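Local coordinates for protein PaxB (Photorhabdus luminescens, PDB 6EK4) that probably acts as the B component of a two-component alpha-helical pore-forming toxin of the YaxAB type, working with a partner subunit to perforate target membranes, at residues E158-I163 with I273-V278; A165-Q170 with D269-Q274; S151-E156 with G284-H289. All blocks are in the same frame, centred on the assembly; numbering follows the deposited sequence.

Contact 1: residues E158-I163 with I273-V278; sequences ERKAEI and IQLKGV
Ile163, Leu275 and Val278 form the apolar centre of this antiparallel pairing, in which the two short helical segments run at 155° with their axes 9.7 Å apart. Ile163 uses two branches that reach different partners. Its CG2 rests 4.0 Å from CD1 of Leu275 and touches CB of the same leucine, while its CD1 meets CG1 of Val278 at 4.1 Å and CB of Gln274 at 3.9 Å. Val278 divides its methyls in turn: CG2 lies against the aliphatic base of Lys160, 3.9 Å from its CB, whereas CG1 faces the extended arm of Arg159, 3.7 Å from CD. The lysine supplies only CB and CG here, and its extended chain then leads the ammonium away from the partner helix.

The polar element is the guanidinium of Arg159. With CG anti to the backbone N (chi1 -164°) and the chain straight as far as NE, Arg159 reaches over Val278 CG1, which lies over one face of the guanidinium. At the edge of that group NH2 donates a weak hydrogen bond to OE1 of Gln274 (3.3 Å), the guanidinium and amide planes being 50° apart.

The pairing joins helix 149-193 to helix 247-321. Leu275 also packs on Gln164, and Lys160 on Glu279 and Ile282, continuing an arrangement consistent with an antiparallel coiled coil.

Contact 2: residues A165-Q170 with D269-Q274; sequences ADIAQQ and DDLKIQ
Leu271 is the first residue of 269-274 to touch the opposite helix, and it meets all three of Asp166, Ile167 and Gln170. Its CA lies 6.8 Å from that of Ile167, the nearest approach of the two backbones, and the segments run antiparallel at 157°. CB of the leucine packs 3.7 Å from CG1 of Ile167, the two side chains sliding past each other in opposite directions. Further out, CD1 turns to Asp166, whose side chain crosses it at about a right angle: CD1 is 3.6 Å from OD2 of the aspartate, and CD2 lies 3.7 Å from that same oxygen. The carboxylate therefore rests on a pair of methyls, a van der Waals contact between a polar group and an apolar one. Chi1 of Asp166 (-160°) sets CG anti to the backbone N, beside CD1 of Leu271. On the neighbouring turn, CG of Gln170 comes within 4.3 Å of CD1 of Leu271, adding a looser apolar contact through the aliphatic part of the glutamine.

Lys272, next in sequence, extends this patch at its solvent-exposed side. Its CG lies 4.2 Å from CD1 of Ile167, so the lysine contributes methylene packing beside the isoleucine. At the end of the segment, NE2 of Gln274 turns back along its own helix and makes a weak hydrogen bond to the carbonyl O of Asp270 (3.4 Å), one turn earlier.

This surface contact joins helix 149-193 to helix 247-321. Ile167 continues onto Leu275, and Gln170 reaches Ile264, Asp267 and Cys268, so the packing of the antiparallel helix pair extends beyond both ends of 269-274.

Contact 3: residues S151-E156 with G284-H289; sequences SSLKEE and GIEDVH
Leu153 and Ile285 mark the nearest approach of the two backbones, their CA atoms 6.6 Å apart in segments that run antiparallel at 156° with axes separated by 10.4 Å. Ile285 is the buried centre of the contact and works through both branches. CG2 packs 3.9 Å from CB of Leu153 and also touches CD1 of that leucine. On the other branch chi1 sets CG1 anti to the carbonyl carbon, and chi2, at 166°, extends CD1 from there to the opposite helix, where it lies 4.0 Å from CB of Ser152 and 4.1 Å from CG of Glu156. The glutamate crosses the isoleucine at about a right angle and offers its CG methylene.

The polar ends look to other partners. OG of Ser152 is hydrogen-bonded to the carbonyl O of Arg148, while its CB faces the isoleucine, and OE1 of Glu156 makes a long, weak ion pair with Arg281. Glu286 is exposed, and its OE2 comes 4.2 Å from CD2 of Leu153, a marginal packing contact.

This is antiparallel helix-helix packing within the long helical body of the toxin component, joining the start of helix 149-193 to helix 247-321. Leu149, the first residue of helix 149-193, packs against Ile285, Val288 and His289, while Leu153 and Glu156 also touch Ile282. Beyond the pair, Val288 meets the loop residues Gln36 and Ile145.

In the fold
From the N terminus, the chain first reaches these contacts at the start of helix 149-193, passing 151-156, 158-163 and 165-170 in turn; after the intervening helices it returns along helix 247-321 through 269-274, 273-278 and 284-289. The order is reversed on the way back, as in a hairpin: contact 2 closes the innermost loop, of 98 residues, contact 1 ends on the same stretch, sharing Ile273 and Gln274, and contact 3 closes the outer loop around both. None cross. Contacts 1 and 2 touch through Leu275 and Ile167, and contacts 1 and 3 through Val278 and Glu156, so one continuous seam ties the two long helices together.

Contact 1: residues E158-I163 with I273-V278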
ATOM      1  N   GLU A 158      18.391  -5.609  -1.339  1.00 92.70           N
ATOM      2  CA  GLU A 158      19.795  -6.012  -1.460  1.00 93.33           C
ATOM      3  C   GLU A 158      20.053  -6.670  -2.817  1.00 90.79           C
ATOM      4  O   GLU A 158      21.069  -6.398  -3.456  1.00 89.84           O
ATOM      5  CB  GLU A 158      20.202  -6.965  -0.329  1.00 95.94           C
ATOM      6  CG  GLU A 158      20.545  -6.266   0.980  1.00 98.34           C
ATOM      7  CD  GLU A 158      20.849  -7.237   2.108  1.00100.86           C
ATOM      8  OE1 GLU A 158      21.512  -8.266   1.855  1.00102.29           O
ATOM      9  OE2 GLU A 158      20.433  -6.965   3.255  1.00101.67           O
ATOM     10  N   ARG A 159      19.132  -7.534  -3.247  1.00 88.80           N
ATOM     11  CA  ARG A 159      19.230  -8.175  -4.560  1.00 87.11           C
ATOM     12  C   ARG A 159      19.071  -7.147  -5.685  1.00 84.20           C
ATOM     13  O   ARG A 159      19.714  -7.262  -6.728  1.00 83.63           O
ATOM     14  CB  ARG A 159      18.190  -9.293  -4.713  1.00 87.19           C
ATOM     15  CG  ARG A 159      18.488 -10.240  -5.868  1.00 88.24           C
ATOM     16  CD  ARG A 159      17.324 -11.167  -6.187  1.00 88.89           C
ATOM     17  NE  ARG A 159      17.469 -11.779  -7.511  1.00 89.28           N
ATOM     18  CZ  ARG A 159      16.566 -12.568  -8.093  1.00 89.45           C
ATOM     19  NH1 ARG A 159      15.426 -12.868  -7.478  1.00 89.32           N
ATOM     20  NH2 ARG A 159      16.805 -13.064  -9.304  1.00 89.21           N
ATOM     21  N   LYS A 160      18.214  -6.150  -5.468  1.00 81.65           N
ATOM     22  CA  LYS A 160      18.046  -5.046  -6.415  1.00 79.53           C
ATOM     23  C   LYS A 160      19.322  -4.212  -6.529  1.00 79.63           C
ATOM     24  O   LYS A 160      19.666  -3.750  -7.617  1.00 79.55           O
ATOM     25  CB  LYS A 160      16.885  -4.141  -5.987  1.00 78.93           C
ATOM     26  CG  LYS A 160      16.558  -3.025  -6.971  1.00 78.12           C
ATOM     27  CD  LYS A 160      15.608  -2.004  -6.367  1.00 78.36           C
ATOM     28  CE  LYS A 160      15.376  -0.837  -7.313  1.00 77.93           C
ATOM     29  NZ  LYS A 160      14.536   0.227  -6.696  1.00 77.95           N
ATOM     30  N   ALA A 161      20.011  -4.022  -5.406  1.00 80.59           N
ATOM     31  CA  ALA A 161      21.231  -3.215  -5.369  1.00 81.32           C
ATOM     32  C   ALA A 161      22.358  -3.840  -6.192  1.00 81.57           C
ATOM     33  O   ALA A 161      23.010  -3.148  -6.976  1.00 81.64           O
ATOM     34  CB  ALA A 161      21.684  -3.005  -3.932  1.00 82.56           C
ATOM     35  N   GLU A 162      22.578  -5.142  -6.014  1.00 81.73           N
ATOM     36  CA  GLU A 162      23.647  -5.847  -6.735  1.00 82.00           C
ATOM     37  C   GLU A 162      23.315  -6.113  -8.210  1.00 80.02           C
ATOM     38  O   GLU A 162      24.227  -6.213  -9.032  1.00 80.03           O
ATOM     39  CB  GLU A 162      24.058  -7.146  -6.020  1.00 83.77           C
ATOM     40  CG  GLU A 162      22.958  -8.176  -5.802  1.00 84.71           C
ATOM     41  CD  GLU A 162      23.425  -9.368  -4.978  1.00 86.79           C
ATOM     42  OE1 GLU A 162      24.649  -9.609  -4.903  1.00 88.30           O
ATOM     43  OE2 GLU A 162      22.566 -10.070  -4.402  1.00 87.38           O
ATOM     44  N   ILE A 163      22.030  -6.226  -8.546  1.00 78.31           N
ATOM     45  CA  ILE A 163      21.611  -6.329  -9.951  1.00 76.75           C
ATOM     46  C   ILE A 163      21.846  -4.996 -10.662  1.00 75.97           C
ATOM     47  O   ILE A 163      22.401  -4.967 -11.761  1.00 75.25           O
ATOM     48  CB  ILE A 163      20.133  -6.762 -10.096  1.00 75.93           C
ATOM     49  CG1 ILE A 163      19.986  -8.249  -9.760  1.00 76.54           C
ATOM     50  CG2 ILE A 163      19.623  -6.515 -11.514  1.00 74.67           C
ATOM     51  CD1 ILE A 163      18.554  -8.703  -9.572  1.00 76.26           C
ATOM     52  N   ILE A 273      15.633  -8.440 -16.943  1.00 66.94           N
ATOM     53  CA  ILE A 273      14.479  -9.288 -16.643  1.00 67.13           C
ATOM     54  C   ILE A 273      14.386  -9.520 -15.134  1.00 67.44           C
ATOM     55  O   ILE A 273      13.310  -9.382 -14.548  1.00 68.07           O
ATOM     56  CB  ILE A 273      14.551 -10.641 -17.387  1.00 67.30           C
ATOM     57  CG1 ILE A 273      14.371 -10.424 -18.892  1.00 66.93           C
ATOM     58  CG2 ILE A 273      13.484 -11.604 -16.873  1.00 67.47           C
ATOM     59  CD1 ILE A 273      14.891 -11.560 -19.745  1.00 67.38           C
ATOM     60  N   GLN A 274      15.512  -9.864 -14.513  1.00 67.80           N
ATOM     61  CA  GLN A 274      15.576 -10.050 -13.060  1.00 68.36           C
ATOM     62  C   GLN A 274      15.230  -8.765 -12.302  1.00 67.69           C
ATOM     63  O   GLN A 274      14.633  -8.818 -11.226  1.00 68.19           O
ATOM     64  CB  GLN A 274      16.966 -10.528 -12.631  1.00 69.56           C
ATOM     65  CG  GLN A 274      17.341 -11.920 -13.113  1.00 70.90           C
ATOM     66  CD  GLN A 274      18.773 -12.286 -12.759  1.00 72.38           C
ATOM     67  OE1 GLN A 274      19.111 -12.449 -11.585  1.00 73.40           O
ATOM     68  NE2 GLN A 274      19.622 -12.417 -13.772  1.00 72.92           N
ATOM     69  N   LEU A 275      15.607  -7.619 -12.869  1.00 66.88           N
ATOM     70  CA  LEU A 275      15.359  -6.317 -12.247  1.00 66.64           C
ATOM     71  C   LEU A 275      13.866  -5.985 -12.191  1.00 66.64           C
ATOM     72  O   LEU A 275      13.386  -5.439 -11.197  1.00 66.32           O
ATOM     73  CB  LEU A 275      16.117  -5.213 -12.993  1.00 66.54           C
ATOM     74  CG  LEU A 275      16.142  -3.823 -12.350  1.00 66.56           C
ATOM     75  CD1 LEU A 275      16.729  -3.874 -10.946  1.00 67.19           C
ATOM     76  CD2 LEU A 275      16.926  -2.852 -13.220  1.00 66.52           C
ATOM     77  N   LYS A 276      13.138  -6.305 -13.258  1.00 67.13           N
ATOM     78  CA  LYS A 276      11.679  -6.173 -13.256  1.00 67.57           C
ATOM     79  C   LYS A 276      11.048  -7.080 -12.198  1.00 67.66           C
ATOM     80  O   LYS A 276      10.049  -6.716 -11.580  1.00 66.87           O
ATOM     81  CB  LYS A 276      11.088  -6.508 -14.630  1.00 68.46           C
ATOM     82  CG  LYS A 276      11.310  -5.441 -15.690  1.00 69.23           C
ATOM     83  CD  LYS A 276      10.325  -5.605 -16.837  1.00 69.87           C
ATOM     84  CE  LYS A 276      10.683  -4.728 -18.025  1.00 70.18           C
ATOM     85  NZ  LYS A 276       9.604  -4.727 -19.052  1.00 70.72           N
ATOM     86  N   GLY A 277      11.637  -8.257 -12.002  1.00 68.52           N
ATOM     87  CA  GLY A 277      11.162  -9.214 -11.009  1.00 69.44           C
ATOM     88  C   GLY A 277      11.250  -8.687  -9.589  1.00 70.38           C
ATOM     89  O   GLY A 277      10.258  -8.702  -8.859  1.00 70.59           O
ATOM     90  N   VAL A 278      12.433  -8.215  -9.199  1.00 71.00           N
ATOM     91  CA  VAL A 278      12.638  -7.687  -7.845  1.00 71.50           C
ATOM     92  C   VAL A 278      11.824  -6.413  -7.607  1.00 71.67           C
ATOM     93  O   VAL A 278      11.266  -6.230  -6.526  1.00 71.50           O
ATOM     94  CB  VAL A 278      14.134  -7.435  -7.506  1.00 71.78           C
ATOM     95  CG1 VAL A 278      14.932  -8.726  -7.603  1.00 72.35           C
ATOM     96  CG2 VAL A 278      14.748  -6.362  -8.396  1.00 71.85           C
TER

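Contact 2: residues A165-Q170 with D269-Q274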
ATOM      1  N   ALA A 165      23.932  -2.756  -9.713  1.00 76.35           N
ATOM      2  CA  ALA A 165      25.388  -2.612  -9.719  1.00 77.33           C
ATOM      3  C   ALA A 165      26.037  -3.423 -10.843  1.00 77.07           C
ATOM      4  O   ALA A 165      27.009  -2.976 -11.454  1.00 77.03           O
ATOM      5  CB  ALA A 165      25.966  -3.024  -8.373  1.00 78.41           C
ATOM      6  N   ASP A 166      25.496  -4.611 -11.106  1.00 76.78           N
ATOM      7  CA  ASP A 166      26.000  -5.475 -12.176  1.00 76.53           C
ATOM      8  C   ASP A 166      25.729  -4.848 -13.544  1.00 75.40           C
ATOM      9  O   ASP A 166      26.626  -4.769 -14.381  1.00 75.86           O
ATOM     10  CB  ASP A 166      25.358  -6.865 -12.090  1.00 76.66           C
ATOM     11  CG  ASP A 166      26.149  -7.932 -12.831  1.00 77.53           C
ATOM     12  OD1 ASP A 166      27.130  -7.601 -13.533  1.00 78.59           O
ATOM     13  OD2 ASP A 166      25.785  -9.119 -12.702  1.00 78.64           O
ATOM     14  N   ILE A 167      24.493  -4.396 -13.755  1.00 74.47           N
ATOM     15  CA  ILE A 167      24.105  -3.705 -14.990  1.00 73.53           C
ATOM     16  C   ILE A 167      25.013  -2.496 -15.253  1.00 74.88           C
ATOM     17  O   ILE A 167      25.449  -2.276 -16.384  1.00 74.62           O
ATOM     18  CB  ILE A 167      22.623  -3.253 -14.946  1.00 72.17           C
ATOM     19  CG1 ILE A 167      21.694  -4.472 -15.009  1.00 71.89           C
ATOM     20  CG2 ILE A 167      22.299  -2.305 -16.098  1.00 71.39           C
ATOM     21  CD1 ILE A 167      20.263  -4.182 -14.601  1.00 71.54           C
ATOM     22  N   ALA A 168      25.296  -1.725 -14.205  1.00 76.30           N
ATOM     23  CA  ALA A 168      26.168  -0.554 -14.310  1.00 77.17           C
ATOM     24  C   ALA A 168      27.601  -0.942 -14.673  1.00 78.57           C
ATOM     25  O   ALA A 168      28.241  -0.276 -15.489  1.00 78.25           O
ATOM     26  CB  ALA A 168      26.151   0.236 -13.011  1.00 77.86           C
ATOM     27  N   GLN A 169      28.096  -2.015 -14.111  1.00 80.20           N
ATOM     28  CA  GLN A 169      29.427  -2.390 -14.472  1.00 81.99           C
ATOM     29  C   GLN A 169      29.418  -2.926 -15.876  1.00 81.75           C
ATOM     30  O   GLN A 169      30.242  -2.567 -16.684  1.00 82.04           O
ATOM     31  CB  GLN A 169      29.963  -3.429 -13.525  1.00 30.00           C
ATOM     32  CG  GLN A 169      31.437  -3.277 -13.271  1.00 30.00           C
ATOM     33  CD  GLN A 169      32.041  -4.580 -12.875  1.00 30.00           C
ATOM     34  OE1 GLN A 169      31.365  -5.435 -12.310  1.00 30.00           O
ATOM     35  NE2 GLN A 169      33.311  -4.759 -13.183  1.00 30.00           N
ATOM     36  N   GLN A 170      28.467  -3.783 -16.177  1.00 81.72           N
ATOM     37  CA  GLN A 170      28.402  -4.363 -17.522  1.00 81.55           C
ATOM     38  C   GLN A 170      28.317  -3.279 -18.597  1.00 81.13           C
ATOM     39  O   GLN A 170      29.002  -3.362 -19.616  1.00 81.04           O
ATOM     40  CB  GLN A 170      27.204  -5.312 -17.648  1.00 81.69           C
ATOM     41  CG  GLN A 170      27.318  -6.591 -16.828  1.00 82.65           C
ATOM     42  CD  GLN A 170      28.140  -7.670 -17.511  1.00 83.65           C
ATOM     43  OE1 GLN A 170      29.065  -7.381 -18.271  1.00 84.00           O
ATOM     44  NE2 GLN A 170      27.808  -8.927 -17.233  1.00 84.48           N
ATOM     45  N   ASP A 269      20.439  -8.056 -20.776  1.00 71.51           N
ATOM     46  CA  ASP A 269      19.023  -8.364 -21.003  1.00 71.01           C
ATOM     47  C   ASP A 269      18.480  -9.318 -19.941  1.00 70.44           C
ATOM     48  O   ASP A 269      17.358  -9.144 -19.468  1.00 70.75           O
ATOM     49  CB  ASP A 269      18.806  -8.956 -22.401  1.00 71.39           C
ATOM     50  CG  ASP A 269      18.881  -7.909 -23.501  1.00 71.51           C
ATOM     51  OD1 ASP A 269      19.399  -6.802 -23.244  1.00 71.94           O
ATOM     52  OD2 ASP A 269      18.418  -8.196 -24.625  1.00 71.57           O
ATOM     53  N   ASP A 270      19.277 -10.318 -19.570  1.00 70.07           N
ATOM     54  CA  ASP A 270      18.899 -11.253 -18.506  1.00 70.40           C
ATOM     55  C   ASP A 270      18.834 -10.567 -17.138  1.00 69.38           C
ATOM     56  O   ASP A 270      17.974 -10.899 -16.321  1.00 69.66           O
ATOM     57  CB  ASP A 270      19.865 -12.443 -18.453  1.00 71.66           C
ATOM     58  CG  ASP A 270      19.694 -13.393 -19.629  1.00 72.81           C
ATOM     59  OD1 ASP A 270      18.537 -13.747 -19.955  1.00 72.81           O
ATOM     60  OD2 ASP A 270      20.718 -13.798 -20.221  1.00 73.56           O
ATOM     61  N   LEU A 271      19.736  -9.617 -16.894  1.00 67.71           N
ATOM     62  CA  LEU A 271      19.724  -8.842 -15.650  1.00 67.47           C
ATOM     63  C   LEU A 271      18.531  -7.885 -15.582  1.00 67.07           C
ATOM     64  O   LEU A 271      17.971  -7.666 -14.507  1.00 66.67           O
ATOM     65  CB  LEU A 271      21.031  -8.056 -15.478  1.00 67.37           C
ATOM     66  CG  LEU A 271      22.271  -8.878 -15.112  1.00 67.73           C
ATOM     67  CD1 LEU A 271      23.537  -8.060 -15.321  1.00 67.87           C
ATOM     68  CD2 LEU A 271      22.194  -9.389 -13.682  1.00 68.05           C
ATOM     69  N   LYS A 272      18.149  -7.319 -16.726  1.00 67.08           N
ATOM     70  CA  LYS A 272      16.995  -6.417 -16.795  1.00 67.17           C
ATOM     71  C   LYS A 272      15.663  -7.152 -16.606  1.00 66.84           C
ATOM     72  O   LYS A 272      14.681  -6.554 -16.163  1.00 66.32           O
ATOM     73  CB  LYS A 272      16.995  -5.629 -18.109  1.00 67.63           C
ATOM     74  CG  LYS A 272      18.013  -4.500 -18.129  1.00 68.73           C
ATOM     75  CD  LYS A 272      18.081  -3.807 -19.480  1.00 69.72           C
ATOM     76  CE  LYS A 272      19.262  -2.850 -19.548  1.00 70.51           C
ATOM     77  NZ  LYS A 272      19.328  -2.115 -20.841  1.00 71.00           N
ATOM     78  N   ILE A 273      15.633  -8.440 -16.943  1.00 66.94           N
ATOM     79  CA  ILE A 273      14.479  -9.288 -16.643  1.00 67.13           C
ATOM     80  C   ILE A 273      14.386  -9.520 -15.134  1.00 67.44           C
ATOM     81  O   ILE A 273      13.310  -9.382 -14.548  1.00 68.07           O
ATOM     82  CB  ILE A 273      14.551 -10.641 -17.387  1.00 67.30           C
ATOM     83  CG1 ILE A 273      14.371 -10.424 -18.892  1.00 66.93           C
ATOM     84  CG2 ILE A 273      13.484 -11.604 -16.873  1.00 67.47           C
ATOM     85  CD1 ILE A 273      14.891 -11.560 -19.745  1.00 67.38           C
ATOM     86  N   GLN A 274      15.512  -9.864 -14.513  1.00 67.80           N
ATOM     87  CA  GLN A 274      15.576 -10.050 -13.060  1.00 68.36           C
ATOM     88  C   GLN A 274      15.230  -8.765 -12.302  1.00 67.69           C
ATOM     89  O   GLN A 274      14.633  -8.818 -11.226  1.00 68.19           O
ATOM     90  CB  GLN A 274      16.966 -10.528 -12.631  1.00 69.56           C
ATOM     91  CG  GLN A 274      17.341 -11.920 -13.113  1.00 70.90           C
ATOM     92  CD  GLN A 274      18.773 -12.286 -12.759  1.00 72.38           C
ATOM     93  OE1 GLN A 274      19.111 -12.449 -11.585  1.00 73.40           O
ATOM     94  NE2 GLN A 274      19.622 -12.417 -13.772  1.00 72.92           N
TER

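Contact 3: residues S151-E156 with G284-H289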
ATOM      1  N   SER A 151      12.147  -8.285   6.793  1.00106.42           N
ATOM      2  CA  SER A 151      13.279  -9.116   6.392  1.00106.30           C
ATOM      3  C   SER A 151      13.285  -9.340   4.880  1.00104.23           C
ATOM      4  O   SER A 151      14.328  -9.228   4.235  1.00104.79           O
ATOM      5  CB  SER A 151      13.229 -10.464   7.116  1.00107.73           C
ATOM      6  OG  SER A 151      14.331 -11.282   6.766  1.00109.22           O
ATOM      7  N   SER A 152      12.114  -9.656   4.326  1.00101.29           N
ATOM      8  CA  SER A 152      11.965  -9.876   2.885  1.00 98.28           C
ATOM      9  C   SER A 152      12.233  -8.607   2.079  1.00 95.82           C
ATOM     10  O   SER A 152      12.890  -8.657   1.041  1.00 95.68           O
ATOM     11  CB  SER A 152      10.566 -10.404   2.563  1.00 97.22           C
ATOM     12  OG  SER A 152      10.372 -11.693   3.117  1.00 98.42           O
ATOM     13  N   LEU A 153      11.721  -7.476   2.560  1.00 94.21           N
ATOM     14  CA  LEU A 153      11.950  -6.186   1.908  1.00 93.04           C
ATOM     15  C   LEU A 153      13.436  -5.840   1.869  1.00 94.77           C
ATOM     16  O   LEU A 153      13.911  -5.244   0.903  1.00 95.29           O
ATOM     17  CB  LEU A 153      11.178  -5.074   2.626  1.00 92.32           C
ATOM     18  CG  LEU A 153      11.265  -3.665   2.030  1.00 91.76           C
ATOM     19  CD1 LEU A 153      10.810  -3.652   0.577  1.00 90.74           C
ATOM     20  CD2 LEU A 153      10.443  -2.690   2.857  1.00 91.95           C
ATOM     21  N   LYS A 154      14.160  -6.214   2.921  1.00 96.94           N
ATOM     22  CA  LYS A 154      15.604  -5.995   2.983  1.00 98.70           C
ATOM     23  C   LYS A 154      16.342  -6.902   1.994  1.00 98.78           C
ATOM     24  O   LYS A 154      17.313  -6.479   1.367  1.00 99.12           O
ATOM     25  CB  LYS A 154      16.124  -6.236   4.405  1.00101.04           C
ATOM     26  CG  LYS A 154      17.452  -5.557   4.697  1.00103.40           C
ATOM     27  CD  LYS A 154      18.043  -6.027   6.016  1.00106.19           C
ATOM     28  CE  LYS A 154      19.241  -5.179   6.417  1.00108.21           C
ATOM     29  NZ  LYS A 154      20.011  -5.782   7.541  1.00110.57           N
ATOM     30  N   GLU A 155      15.874  -8.141   1.858  1.00 98.61           N
ATOM     31  CA  GLU A 155      16.482  -9.116   0.948  1.00 98.74           C
ATOM     32  C   GLU A 155      16.349  -8.699  -0.516  1.00 96.11           C
ATOM     33  O   GLU A 155      17.319  -8.759  -1.274  1.00 95.30           O
ATOM     34  CB  GLU A 155      15.849 -10.500   1.153  1.00100.61           C
ATOM     35  CG  GLU A 155      16.403 -11.595   0.247  1.00102.70           C
ATOM     36  CD  GLU A 155      15.742 -12.944   0.472  1.00104.71           C
ATOM     37  OE1 GLU A 155      15.338 -13.238   1.619  1.00106.23           O
ATOM     38  OE2 GLU A 155      15.631 -13.719  -0.502  1.00105.62           O
ATOM     39  N   GLU A 156      15.147  -8.285  -0.907  1.00 94.26           N
ATOM     40  CA  GLU A 156      14.871  -7.906  -2.293  1.00 92.61           C
ATOM     41  C   GLU A 156      15.591  -6.618  -2.685  1.00 91.98           C
ATOM     42  O   GLU A 156      16.070  -6.491  -3.813  1.00 92.34           O
ATOM     43  CB  GLU A 156      13.365  -7.744  -2.520  1.00 92.11           C
ATOM     44  CG  GLU A 156      12.554  -9.022  -2.335  1.00 92.99           C
ATOM     45  CD  GLU A 156      12.890 -10.107  -3.343  1.00 93.83           C
ATOM     46  OE1 GLU A 156      13.434  -9.792  -4.425  1.00 94.43           O
ATOM     47  OE2 GLU A 156      12.599 -11.287  -3.054  1.00 95.14           O
ATOM     48  N   GLY A 284       5.104  -5.159  -4.429  1.00 66.13           N
ATOM     49  CA  GLY A 284       4.135  -6.028  -3.769  1.00 66.67           C
ATOM     50  C   GLY A 284       4.265  -6.007  -2.257  1.00 67.32           C
ATOM     51  O   GLY A 284       3.263  -5.929  -1.546  1.00 66.84           O
ATOM     52  N   ILE A 285       5.501  -6.078  -1.765  1.00 68.14           N
ATOM     53  CA  ILE A 285       5.772  -6.013  -0.326  1.00 69.35           C
ATOM     54  C   ILE A 285       5.348  -4.661   0.257  1.00 70.30           C
ATOM     55  O   ILE A 285       4.832  -4.603   1.371  1.00 70.40           O
ATOM     56  CB  ILE A 285       7.261  -6.296  -0.012  1.00 69.71           C
ATOM     57  CG1 ILE A 285       7.583  -7.770  -0.281  1.00 70.04           C
ATOM     58  CG2 ILE A 285       7.594  -5.964   1.439  1.00 70.45           C
ATOM     59  CD1 ILE A 285       9.064  -8.082  -0.338  1.00 70.85           C
ATOM     60  N   GLU A 286       5.559  -3.584  -0.499  1.00 71.54           N
ATOM     61  CA  GLU A 286       5.130  -2.245  -0.071  1.00 73.00           C
ATOM     62  C   GLU A 286       3.606  -2.095  -0.002  1.00 72.82           C
ATOM     63  O   GLU A 286       3.099  -1.323   0.813  1.00 73.56           O
ATOM     64  CB  GLU A 286       5.725  -1.154  -0.975  1.00 73.94           C
ATOM     65  CG  GLU A 286       7.009  -0.536  -0.434  1.00 76.13           C
ATOM     66  CD  GLU A 286       6.808   0.217   0.875  1.00 77.96           C
ATOM     67  OE1 GLU A 286       5.666   0.643   1.166  1.00 77.76           O
ATOM     68  OE2 GLU A 286       7.797   0.385   1.620  1.00 79.86           O
ATOM     69  N   ASP A 287       2.884  -2.818  -0.856  1.00 72.47           N
ATOM     70  CA  ASP A 287       1.421  -2.828  -0.807  1.00 72.36           C
ATOM     71  C   ASP A 287       0.911  -3.578   0.424  1.00 72.34           C
ATOM     72  O   ASP A 287      -0.092  -3.183   1.017  1.00 71.94           O
ATOM     73  CB  ASP A 287       0.829  -3.449  -2.080  1.00 72.61           C
ATOM     74  CG  ASP A 287       1.039  -2.582  -3.316  1.00 72.85           C
ATOM     75  OD1 ASP A 287       1.100  -1.341  -3.189  1.00 73.13           O
ATOM     76  OD2 ASP A 287       1.130  -3.150  -4.426  1.00 73.37           O
ATOM     77  N   VAL A 288       1.600  -4.653   0.806  1.00 72.47           N
ATOM     78  CA  VAL A 288       1.243  -5.415   2.007  1.00 73.03           C
ATOM     79  C   VAL A 288       1.481  -4.571   3.263  1.00 73.49           C
ATOM     80  O   VAL A 288       0.674  -4.598   4.193  1.00 73.66           O
ATOM     81  CB  VAL A 288       2.024  -6.746   2.110  1.00 73.80           C
ATOM     82  CG1 VAL A 288       1.738  -7.444   3.434  1.00 74.73           C
ATOM     83  CG2 VAL A 288       1.664  -7.669   0.953  1.00 73.23           C
ATOM     84  N   HIS A 289       2.588  -3.833   3.284  1.00 74.66           N
ATOM     85  CA  HIS A 289       2.860  -2.867   4.354  1.00 76.21           C
ATOM     86  C   HIS A 289       1.780  -1.787   4.415  1.00 74.73           C
ATOM     87  O   HIS A 289       1.391  -1.352   5.500  1.00 74.07           O
ATOM     88  CB  HIS A 289       4.233  -2.207   4.166  1.00 78.46           C
ATOM     89  CG  HIS A 289       5.355  -2.942   4.829  1.00 81.16           C
ATOM     90  ND1 HIS A 289       5.872  -2.562   6.049  1.00 83.40           N
ATOM     91  CD2 HIS A 289       6.062  -4.031   4.444  1.00 82.06           C
ATOM     92  CE1 HIS A 289       6.848  -3.385   6.386  1.00 84.80           C
ATOM     93  NE2 HIS A 289       6.984  -4.286   5.430  1.00 83.96           N
TER